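Local coordinates for protein cellobiose 2-epimerase (Caldibacillus thermoamylovorans, PDB 5ZHB) that catalyses the interconversion of cellobiose and its C2 epimer, in which the glucose at the reducing end becomes mannose, at residues 9-12 / 13-17; 55-58 / 59-63; 308-311 / 312-315; 374-377 / 378-381. All coordinates share one frame; numbering follows the deposited sequence.

In the fold
All four contacts are local, each lying within one helix: contact 1 on helix 2-21, contact 2 on helix 49-66, contact 3 on helix 306-323 and contact 4 on helix 375-387, in that order along the chain. Contact 4 is the hub. Its centre lies about 9 Å from that of contact 2 and about 10 Å from those of contacts 1 and 3, and it touches all three, whereas contacts 2 and 3 are centred about 19 Å apart and do not meet. The first and last helices of the chain therefore pack together, consistent with closure of the (alpha/alpha)6 barrel known in this epimerase family, and a salt bridge between E311 and R379 ties contact 3 to contact 4.

Contact 1 (9-12 / 13-17); sequences RNEL and ETHIL
E13 pairs with R9 one turn earlier: the two side chains run alongside each other, and R9 NE donates to E13 OE1 at 3.1 Å, forming a salt bridge. The N-H...O angle is 151° and the donor comes from above the carboxylate plane, so the groups are not coplanar (planes 57° apart), and NE alone makes the bond. E13 OE2 is engaged separately, by K68 and Y71. At T14 the hydroxyl sits between the backbone N and the carbonyl carbon (chi1 75°), turned back to N10 O, to which OG1 donates at 2.7 Å. T14 N reaches that same N10 O at 2.9 Å from the opposite face of its plane. H15 N gives E11 O a bent bond of 3.1 Å, and I16 N supplies a straighter one of 3.0 Å to the same E11 O. This sharing marks the wider pi-type turn at 13-16 in helix 2-21, the first helix of what is, by family, an (alpha/alpha)6 barrel. H15 NE2 bonds E351 O, and E11 OE2 bonds W352 NE1. L17 extends the five-residue spacing, its N bonding L12 O at 2.9 Å, while L12 CD1 presses tightly on L17 CG at 3.3 Å.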
loop_
_atom_site.group_PDB
_atom_site.type_symbol
_atom_site.label_atom_id
_atom_site.label_comp_id
_atom_site.label_asym_id
_atom_site.label_seq_id
_atom_site.Cartn_x
_atom_site.Cartn_y
_atom_site.Cartn_z
ATOM N N ARG A 9 8.505 5.257 -16.650
ATOM C CA ARG A 9 7.415 4.939 -17.554
ATOM C C ARG A 9 7.747 3.741 -18.442
ATOM O O ARG A 9 6.876 2.920 -18.684
ATOM C CB ARG A 9 7.132 6.143 -18.456
ATOM C CG ARG A 9 5.832 6.035 -19.229
ATOM C CD ARG A 9 5.740 7.229 -20.186
ATOM N NE ARG A 9 4.529 7.132 -21.002
ATOM C CZ ARG A 9 3.643 8.106 -21.202
ATOM N NH1 ARG A 9 3.786 9.289 -20.621
ATOM N NH2 ARG A 9 2.599 7.883 -21.985
ATOM N N ASN A 10 8.977 3.682 -18.977
ATOM C CA ASN A 10 9.441 2.532 -19.732
ATOM C C ASN A 10 9.350 1.268 -18.870
ATOM O O ASN A 10 8.883 0.233 -19.341
ATOM C CB ASN A 10 10.841 2.795 -20.260
ATOM C CG ASN A 10 11.463 1.593 -20.920
ATOM O OD1 ASN A 10 12.426 1.010 -20.399
ATOM N ND2 ASN A 10 10.910 1.190 -22.047
ATOM N N GLU A 11 9.815 1.355 -17.619
ATOM C CA GLU A 11 9.801 0.207 -16.712
ATOM C C GLU A 11 8.361 -0.240 -16.522
ATOM O O GLU A 11 8.058 -1.443 -16.642
ATOM C CB GLU A 11 10.572 0.467 -15.411
ATOM C CG GLU A 11 10.496 -0.664 -14.382
ATOM C CD GLU A 11 11.009 -2.030 -14.834
ATOM O OE1 GLU A 11 11.808 -2.072 -15.793
ATOM O OE2 GLU A 11 10.604 -3.058 -14.249
ATOM N N LEU A 12 7.470 0.726 -16.329
ATOM C CA LEU A 12 6.074 0.426 -16.064
ATOM C C LEU A 12 5.428 -0.272 -17.264
ATOM O O LEU A 12 4.829 -1.326 -17.112
ATOM C CB LEU A 12 5.311 1.691 -15.712
ATOM C CG LEU A 12 3.807 1.525 -15.509
ATOM C CD1 LEU A 12 3.528 0.539 -14.381
ATOM C CD2 LEU A 12 3.202 2.872 -15.234
ATOM N N GLU A 13 5.525 0.354 -18.436
ATOM C CA GLU A 13 4.753 -0.054 -19.606
ATOM C C GLU A 13 5.395 -1.245 -20.311
ATOM O O GLU A 13 4.682 -2.017 -20.928
ATOM C CB GLU A 13 4.596 1.146 -20.541
ATOM C CG GLU A 13 3.730 2.239 -19.929
ATOM C CD GLU A 13 3.102 3.214 -20.911
ATOM O OE1 GLU A 13 3.839 4.115 -21.366
ATOM O OE2 GLU A 13 1.885 3.055 -21.214
ATOM N N THR A 14 6.718 -1.420 -20.232
ATOM C CA THR A 14 7.348 -2.489 -21.000
ATOM C C THR A 14 7.703 -3.699 -20.136
ATOM O O THR A 14 8.005 -4.740 -20.702
ATOM C CB THR A 14 8.575 -2.017 -21.794
ATOM O OG1 THR A 14 9.675 -1.824 -20.918
ATOM C CG2 THR A 14 8.311 -0.771 -22.621
ATOM N N HIS A 15 7.708 -3.584 -18.786
ATOM C CA HIS A 15 8.170 -4.684 -17.946
ATOM C C HIS A 15 7.078 -5.022 -16.925
ATOM O O HIS A 15 6.593 -6.154 -16.909
ATOM C CB HIS A 15 9.554 -4.361 -17.370
ATOM C CG HIS A 15 10.225 -5.474 -16.638
ATOM N ND1 HIS A 15 10.268 -6.771 -17.102
ATOM C CD2 HIS A 15 10.924 -5.464 -15.500
ATOM C CE1 HIS A 15 10.953 -7.509 -16.236
ATOM N NE2 HIS A 15 11.366 -6.719 -15.262
ATOM N N ILE A 16 6.670 -4.039 -16.101
ATOM C CA ILE A 16 5.806 -4.310 -14.950
ATOM C C ILE A 16 4.417 -4.731 -15.411
ATOM O O ILE A 16 3.944 -5.814 -15.075
ATOM C CB ILE A 16 5.708 -3.109 -13.979
ATOM C CG1 ILE A 16 7.071 -2.740 -13.406
ATOM C CG2 ILE A 16 4.701 -3.448 -12.886
ATOM C CD1 ILE A 16 7.097 -1.470 -12.568
ATOM N N LEU A 17 3.718 -3.842 -16.101
ATOM C CA LEU A 17 2.336 -4.118 -16.446
ATOM C C LEU A 17 2.182 -5.321 -17.391
ATOM O O LEU A 17 1.279 -6.117 -17.181
ATOM C CB LEU A 17 1.684 -2.855 -16.980
ATOM C CG LEU A 17 1.660 -1.689 -15.988
ATOM C CD1 LEU A 17 1.096 -0.448 -16.613
ATOM C CD2 LEU A 17 0.867 -2.059 -14.748
#

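Contact 2 (55-58 / 59-63); sequences QLWA and FSAAY
The indole of W57 carries the methyl of A61 over one face of its six-membered ring: A61 CB stands 3.8 Å from that ring's centroid and only 16° off the normal, a CH-pi contact. With CG anti to the backbone N (chi1 -179°), the indole reaches along the helix far enough to lie beneath the residue one turn on. The same ring system stacks with Y119 of helix 111-128 and touches R379 of helix 375-387. F59 approaches the preceding turn obliquely, its CD2 lying 3.3 Å from Q55 O, while its backbone N bonds that same Q55 O at 3.1 Å. S60 grips L56 O twice: OG donates at 2.8 Å and N at 3.0 Å, arriving from opposite faces of the carbonyl plane. S60 OG also rests 3.4 Å from L56 CD1. With an alanine at S60 the hydroxyl is gone, and L56 O would probably keep just the amide of these two donors, with a small gap opened beside the leucine methyl. The next bonds, A61 N to W57 O and A62 N to A58 O, are both 2.9 Å and regular. L56 and S60 turn to helices 69-86 and 111-128, while W57 and A61 meet helices 111-128 and 375-387. Such coverage by several helices is consistent with an inner helix of an (alpha/alpha)6 barrel.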
loop_
_atom_site.group_PDB
_atom_site.type_symbol
_atom_site.label_atom_id
_atom_site.label_comp_id
_atom_site.label_asym_id
_atom_site.label_seq_id
_atom_site.Cartn_x
_atom_site.Cartn_y
_atom_site.Cartn_z
ATOM N N GLN A 55 -4.388 -5.231 -7.526
ATOM C CA GLN A 55 -4.434 -5.424 -8.972
ATOM C C GLN A 55 -5.447 -4.463 -9.608
ATOM O O GLN A 55 -5.122 -3.799 -10.593
ATOM C CB GLN A 55 -4.737 -6.880 -9.304
ATOM C CG GLN A 55 -3.643 -7.843 -8.911
ATOM C CD GLN A 55 -4.198 -9.227 -8.655
ATOM O OE1 GLN A 55 -5.414 -9.439 -8.748
ATOM N NE2 GLN A 55 -3.323 -10.159 -8.295
ATOM N N LEU A 56 -6.626 -4.312 -8.994
ATOM C CA LEU A 56 -7.643 -3.423 -9.520
ATOM C C LEU A 56 -7.162 -1.977 -9.461
ATOM O O LEU A 56 -7.349 -1.191 -10.402
ATOM C CB LEU A 56 -8.939 -3.620 -8.749
ATOM C CG LEU A 56 -10.035 -2.575 -8.994
ATOM C CD1 LEU A 56 -10.410 -2.442 -10.468
ATOM C CD2 LEU A 56 -11.236 -2.963 -8.179
ATOM N N TRP A 57 -6.550 -1.611 -8.328
ATOM C CA TRP A 57 -6.067 -0.243 -8.165
ATOM C C TRP A 57 -5.022 0.087 -9.235
ATOM O O TRP A 57 -5.113 1.138 -9.884
ATOM C CB TRP A 57 -5.558 0.008 -6.728
ATOM C CG TRP A 57 -5.098 1.429 -6.589
ATOM C CD1 TRP A 57 -5.836 2.491 -6.156
ATOM C CD2 TRP A 57 -3.856 1.969 -7.091
ATOM N NE1 TRP A 57 -5.113 3.644 -6.296
ATOM C CE2 TRP A 57 -3.904 3.361 -6.872
ATOM C CE3 TRP A 57 -2.721 1.413 -7.665
ATOM C CZ2 TRP A 57 -2.857 4.201 -7.242
ATOM C CZ3 TRP A 57 -1.668 2.238 -8.002
ATOM C CH2 TRP A 57 -1.753 3.617 -7.812
ATOM N N ALA A 58 -4.021 -0.795 -9.405
ATOM C CA ALA A 58 -2.893 -0.572 -10.299
ATOM C C ALA A 58 -3.362 -0.422 -11.750
ATOM O O ALA A 58 -2.955 0.524 -12.421
ATOM C CB ALA A 58 -1.849 -1.664 -10.169
ATOM N N PHE A 59 -4.233 -1.314 -12.224
ATOM C CA PHE A 59 -4.713 -1.198 -13.595
ATOM C C PHE A 59 -5.609 0.023 -13.791
ATOM O O PHE A 59 -5.537 0.646 -14.859
ATOM C CB PHE A 59 -5.432 -2.474 -14.012
ATOM C CG PHE A 59 -4.461 -3.577 -14.360
ATOM C CD1 PHE A 59 -3.499 -3.385 -15.337
ATOM C CD2 PHE A 59 -4.456 -4.770 -13.648
ATOM C CE1 PHE A 59 -2.597 -4.392 -15.642
ATOM C CE2 PHE A 59 -3.552 -5.769 -13.964
ATOM C CZ PHE A 59 -2.628 -5.575 -14.954
ATOM N N SER A 60 -6.453 0.351 -12.814
ATOM C CA SER A 60 -7.326 1.513 -12.919
ATOM C C SER A 60 -6.510 2.798 -12.995
ATOM O O SER A 60 -6.742 3.624 -13.875
ATOM C CB SER A 60 -8.294 1.610 -11.772
ATOM O OG SER A 60 -9.166 0.488 -11.713
ATOM N N ALA A 61 -5.534 2.939 -12.079
ATOM C CA ALA A 61 -4.664 4.106 -12.051
ATOM C C ALA A 61 -3.827 4.182 -13.328
ATOM O O ALA A 61 -3.610 5.284 -13.811
ATOM C CB ALA A 61 -3.752 4.093 -10.839
ATOM N N ALA A 62 -3.280 3.043 -13.800
ATOM C CA ALA A 62 -2.515 3.034 -15.035
ATOM C C ALA A 62 -3.365 3.594 -16.173
ATOM O O ALA A 62 -2.869 4.380 -16.989
ATOM C CB ALA A 62 -2.004 1.666 -15.393
ATOM N N TYR A 63 -4.638 3.181 -16.215
ATOM C CA TYR A 63 -5.551 3.644 -17.250
ATOM C C TYR A 63 -5.811 5.144 -17.101
ATOM O O TYR A 63 -5.762 5.871 -18.089
ATOM C CB TYR A 63 -6.853 2.838 -17.257
ATOM C CG TYR A 63 -7.826 3.310 -18.329
ATOM C CD1 TYR A 63 -7.570 3.073 -19.673
ATOM C CD2 TYR A 63 -8.988 3.999 -18.003
ATOM C CE1 TYR A 63 -8.447 3.493 -20.662
ATOM C CE2 TYR A 63 -9.869 4.438 -18.981
ATOM C CZ TYR A 63 -9.603 4.174 -20.315
ATOM O OH TYR A 63 -10.472 4.593 -21.285
#

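Contact 3 (308-311 / 312-315); sequences VQVE and AMVG
M313 folds back on V310 through its torsions: CG is anti to the carbonyl carbon (chi1 -75°), the chain then runs straight, and a bend at chi3 (-72°) swings the methyl toward the preceding turn. There M313 CE lies 3.7 Å from V310 CA and 4.0 Å from V310 CG1, the two side chains crossing at a slant. V310 and M313 both also touch F380 of helix 375-387, so the pair forms an apolar patch against that helix. Next to it, V314 CG2 rests 3.4 Å from V310 O, and the backbone bond from V314 N to V310 O measures 3.1 Å. On another side of helix 306-323 the small A312 keeps CB 3.4 Å from V308 O, packing toward I335 of helix 326-343 and I249 of helix 245-262. G315 N bonds E311 O at 2.9 Å. The carboxylate of E311, on a chain bent at chi2 (-58°), finds its partners outside the segments: OE1 accepts from W253 NE1, and OE2 is held by H376 ND1 and by R379 NH2. Both oxygens of this buried group are thus engaged, OE2 by two donors, which is likely to fix the carboxylate's rotation and so to set the positions of H376 and R379.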
loop_
_atom_site.group_PDB
_atom_site.type_symbol
_atom_site.label_atom_id
_atom_site.label_comp_id
_atom_site.label_asym_id
_atom_site.label_seq_id
_atom_site.Cartn_x
_atom_site.Cartn_y
_atom_site.Cartn_z
ATOM N N VAL A 308 9.831 -0.838 -0.078
ATOM C CA VAL A 308 10.497 0.197 0.706
ATOM C C VAL A 308 11.252 1.164 -0.207
ATOM O O VAL A 308 11.109 2.381 -0.087
ATOM C CB VAL A 308 11.406 -0.461 1.766
ATOM C CG1 VAL A 308 12.281 0.578 2.460
ATOM C CG2 VAL A 308 10.631 -1.323 2.757
ATOM N N GLN A 309 11.915 0.636 -1.236
ATOM C CA GLN A 309 12.705 1.460 -2.126
ATOM C C GLN A 309 11.784 2.405 -2.888
ATOM O O GLN A 309 12.063 3.594 -2.998
ATOM C CB GLN A 309 13.525 0.625 -3.104
ATOM C CG GLN A 309 14.305 -0.530 -2.494
ATOM C CD GLN A 309 15.194 -0.129 -1.336
ATOM O OE1 GLN A 309 15.930 0.850 -1.418
ATOM N NE2 GLN A 309 15.055 -0.813 -0.213
ATOM N N VAL A 310 10.686 1.897 -3.455
ATOM C CA VAL A 310 9.870 2.766 -4.288
ATOM C C VAL A 310 9.097 3.802 -3.451
ATOM O O VAL A 310 8.850 4.895 -3.927
ATOM C CB VAL A 310 8.886 1.984 -5.188
ATOM C CG1 VAL A 310 9.602 0.924 -6.009
ATOM C CG2 VAL A 310 7.721 1.374 -4.437
ATOM N N GLU A 311 8.604 3.430 -2.272
ATOM C CA GLU A 311 7.971 4.407 -1.385
ATOM C C GLU A 311 8.980 5.492 -1.005
ATOM O O GLU A 311 8.606 6.646 -0.857
ATOM C CB GLU A 311 7.359 3.783 -0.134
ATOM C CG GLU A 311 6.170 2.871 -0.443
ATOM C CD GLU A 311 5.007 3.475 -1.178
ATOM O OE1 GLU A 311 4.851 4.708 -1.078
ATOM O OE2 GLU A 311 4.264 2.723 -1.890
ATOM N N ALA A 312 10.239 5.130 -0.802
ATOM C CA ALA A 312 11.256 6.144 -0.507
ATOM C C ALA A 312 11.426 7.092 -1.698
ATOM O O ALA A 312 11.535 8.314 -1.526
ATOM C CB ALA A 312 12.551 5.473 -0.120
ATOM N N MET A 313 11.406 6.551 -2.923
ATOM C CA MET A 313 11.542 7.417 -4.098
ATOM C C MET A 313 10.376 8.399 -4.152
ATOM O O MET A 313 10.575 9.595 -4.390
ATOM C CB MET A 313 11.693 6.640 -5.419
ATOM C CG MET A 313 13.064 6.029 -5.574
ATOM S SD MET A 313 13.372 5.102 -7.098
ATOM C CE MET A 313 12.401 3.596 -6.914
ATOM N N VAL A 314 9.150 7.945 -3.867
ATOM C CA VAL A 314 8.019 8.847 -3.967
ATOM C C VAL A 314 8.104 9.883 -2.834
ATOM O O VAL A 314 7.942 11.073 -3.065
ATOM C CB VAL A 314 6.657 8.128 -3.999
ATOM C CG1 VAL A 314 5.491 9.114 -4.033
ATOM C CG2 VAL A 314 6.584 7.169 -5.190
ATOM N N GLY A 315 8.338 9.423 -1.608
ATOM C CA GLY A 315 8.267 10.293 -0.453
ATOM C C GLY A 315 9.381 11.332 -0.512
ATOM O O GLY A 315 9.148 12.482 -0.180
#

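Contact 4 (374-377 / 378-381); sequences PYHN and ARFC
Regular main-chain bonds define the turn: R379 N to Y375 O at 2.9 Å, F380 N to H376 O at 3.0 Å, and C381 N to N377 O at 3.2 Å. Within N377 the side chain, lying between the backbone N and carbonyl carbon, brings OD1 to A378 N in a weak bond with an angle of 122°, while its ND2 goes to E351. A water adds a bridge: it donates to H376 O at 3.0 Å and accepts from R379 NE at 3.0 Å, sitting in the plane at the guanidinium edge. Among the flat groups, Y375 CE1 lies 3.4 Å above the R379 guanidinium plane, over its centre; with the two planes 54° apart, CE1 of the phenol stands over the guanidinium without a parallel stack. R379 reaches this place because its chain bends at chi3 (65°). The H376 ring stacks with W307. F380 turns its ring edge to N377 O, with CD2 at 3.4 Å. These residues open helix 375-387, the last helix of the chain and, by position, an inner one of the family's (alpha/alpha)6 barrel. Charge pairing comes from other helices: R379 NH1 forms a salt bridge with E191, whose carboxylate also accepts from Y375 OH. Apart from this, NH1 takes a hydrogen bond with Y119 OH. A leucine in place of R379 is likely to leave the carboxylates of E191 and E311 without their cation and the water without its NE donor.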
loop_
_atom_site.group_PDB
_atom_site.type_symbol
_atom_site.label_atom_id
_atom_site.label_comp_id
_atom_site.label_asym_id
_atom_site.label_seq_id
_atom_site.Cartn_x
_atom_site.Cartn_y
_atom_site.Cartn_z
ATOM N N PRO A 374 1.321 -5.522 -7.998
ATOM C CA PRO A 374 1.853 -4.371 -8.729
ATOM C C PRO A 374 1.548 -2.990 -8.162
ATOM O O PRO A 374 1.851 -2.006 -8.813
ATOM C CB PRO A 374 1.128 -4.564 -10.074
ATOM C CG PRO A 374 -0.247 -5.030 -9.685
ATOM C CD PRO A 374 0.014 -5.954 -8.508
ATOM N N TYR A 375 0.916 -2.909 -6.984
ATOM C CA TYR A 375 0.455 -1.625 -6.467
ATOM C C TYR A 375 1.630 -0.701 -6.138
ATOM O O TYR A 375 1.655 0.432 -6.637
ATOM C CB TYR A 375 -0.534 -1.868 -5.322
ATOM C CG TYR A 375 -0.447 -1.021 -4.060
ATOM C CD1 TYR A 375 -1.035 0.234 -3.979
ATOM C CD2 TYR A 375 0.147 -1.525 -2.903
ATOM C CE1 TYR A 375 -1.029 0.980 -2.802
ATOM C CE2 TYR A 375 0.156 -0.797 -1.716
ATOM C CZ TYR A 375 -0.408 0.473 -1.670
ATOM O OH TYR A 375 -0.433 1.195 -0.493
ATOM N N HIS A 376 2.585 -1.161 -5.321
ATOM C CA HIS A 376 3.644 -0.261 -4.856
ATOM C C HIS A 376 4.491 0.260 -6.027
ATOM O O HIS A 376 4.733 1.472 -6.151
ATOM C CB HIS A 376 4.515 -0.937 -3.811
ATOM C CG HIS A 376 3.986 -1.025 -2.407
ATOM N ND1 HIS A 376 3.782 0.087 -1.606
ATOM C CD2 HIS A 376 3.581 -2.093 -1.689
ATOM C CE1 HIS A 376 3.269 -0.312 -0.435
ATOM N NE2 HIS A 376 3.174 -1.638 -0.446
ATOM N N ASN A 377 4.988 -0.659 -6.846
ATOM C CA ASN A 377 5.902 -0.290 -7.919
ATOM C C ASN A 377 5.184 0.435 -9.070
ATOM O O ASN A 377 5.748 1.401 -9.616
ATOM C CB ASN A 377 6.816 -1.449 -8.312
ATOM C CG ASN A 377 6.113 -2.677 -8.846
ATOM O OD1 ASN A 377 4.901 -2.820 -8.677
ATOM N ND2 ASN A 377 6.886 -3.587 -9.436
ATOM N N ALA A 378 3.963 0.021 -9.440
ATOM C CA ALA A 378 3.196 0.767 -10.421
ATOM C C ALA A 378 2.887 2.176 -9.939
ATOM O O ALA A 378 3.049 3.137 -10.692
ATOM C CB ALA A 378 1.912 0.078 -10.788
ATOM N N ARG A 379 2.377 2.277 -8.703
ATOM C CA ARG A 379 2.043 3.555 -8.120
ATOM C C ARG A 379 3.261 4.488 -8.146
ATOM O O ARG A 379 3.119 5.664 -8.474
ATOM C CB ARG A 379 1.480 3.357 -6.707
ATOM C CG ARG A 379 1.042 4.697 -6.135
ATOM C CD ARG A 379 0.305 4.663 -4.823
ATOM N NE ARG A 379 1.152 4.161 -3.743
ATOM C CZ ARG A 379 0.736 3.977 -2.488
ATOM N NH1 ARG A 379 -0.493 4.301 -2.147
ATOM N NH2 ARG A 379 1.572 3.495 -1.579
ATOM N N PHE A 380 4.450 3.975 -7.797
ATOM C CA PHE A 380 5.645 4.791 -7.836
ATOM C C PHE A 380 5.850 5.390 -9.235
ATOM O O PHE A 380 6.059 6.602 -9.351
ATOM C CB PHE A 380 6.843 4.007 -7.292
ATOM C CG PHE A 380 8.130 4.177 -8.077
ATOM C CD1 PHE A 380 8.863 5.362 -8.012
ATOM C CD2 PHE A 380 8.608 3.143 -8.873
ATOM C CE1 PHE A 380 10.056 5.485 -8.704
ATOM C CE2 PHE A 380 9.795 3.271 -9.567
ATOM C CZ PHE A 380 10.505 4.451 -9.502
ATOM N N CYS A 381 5.834 4.551 -10.281
ATOM C CA CYS A 381 6.033 5.036 -11.636
ATOM C C CYS A 381 4.970 6.083 -11.970
ATOM O O CYS A 381 5.300 7.145 -12.484
ATOM C CB CYS A 381 5.981 3.887 -12.640
ATOM S SG CYS A 381 7.319 2.696 -12.451
HETATM O O HOH W 1 4.008 3.771 -4.426
#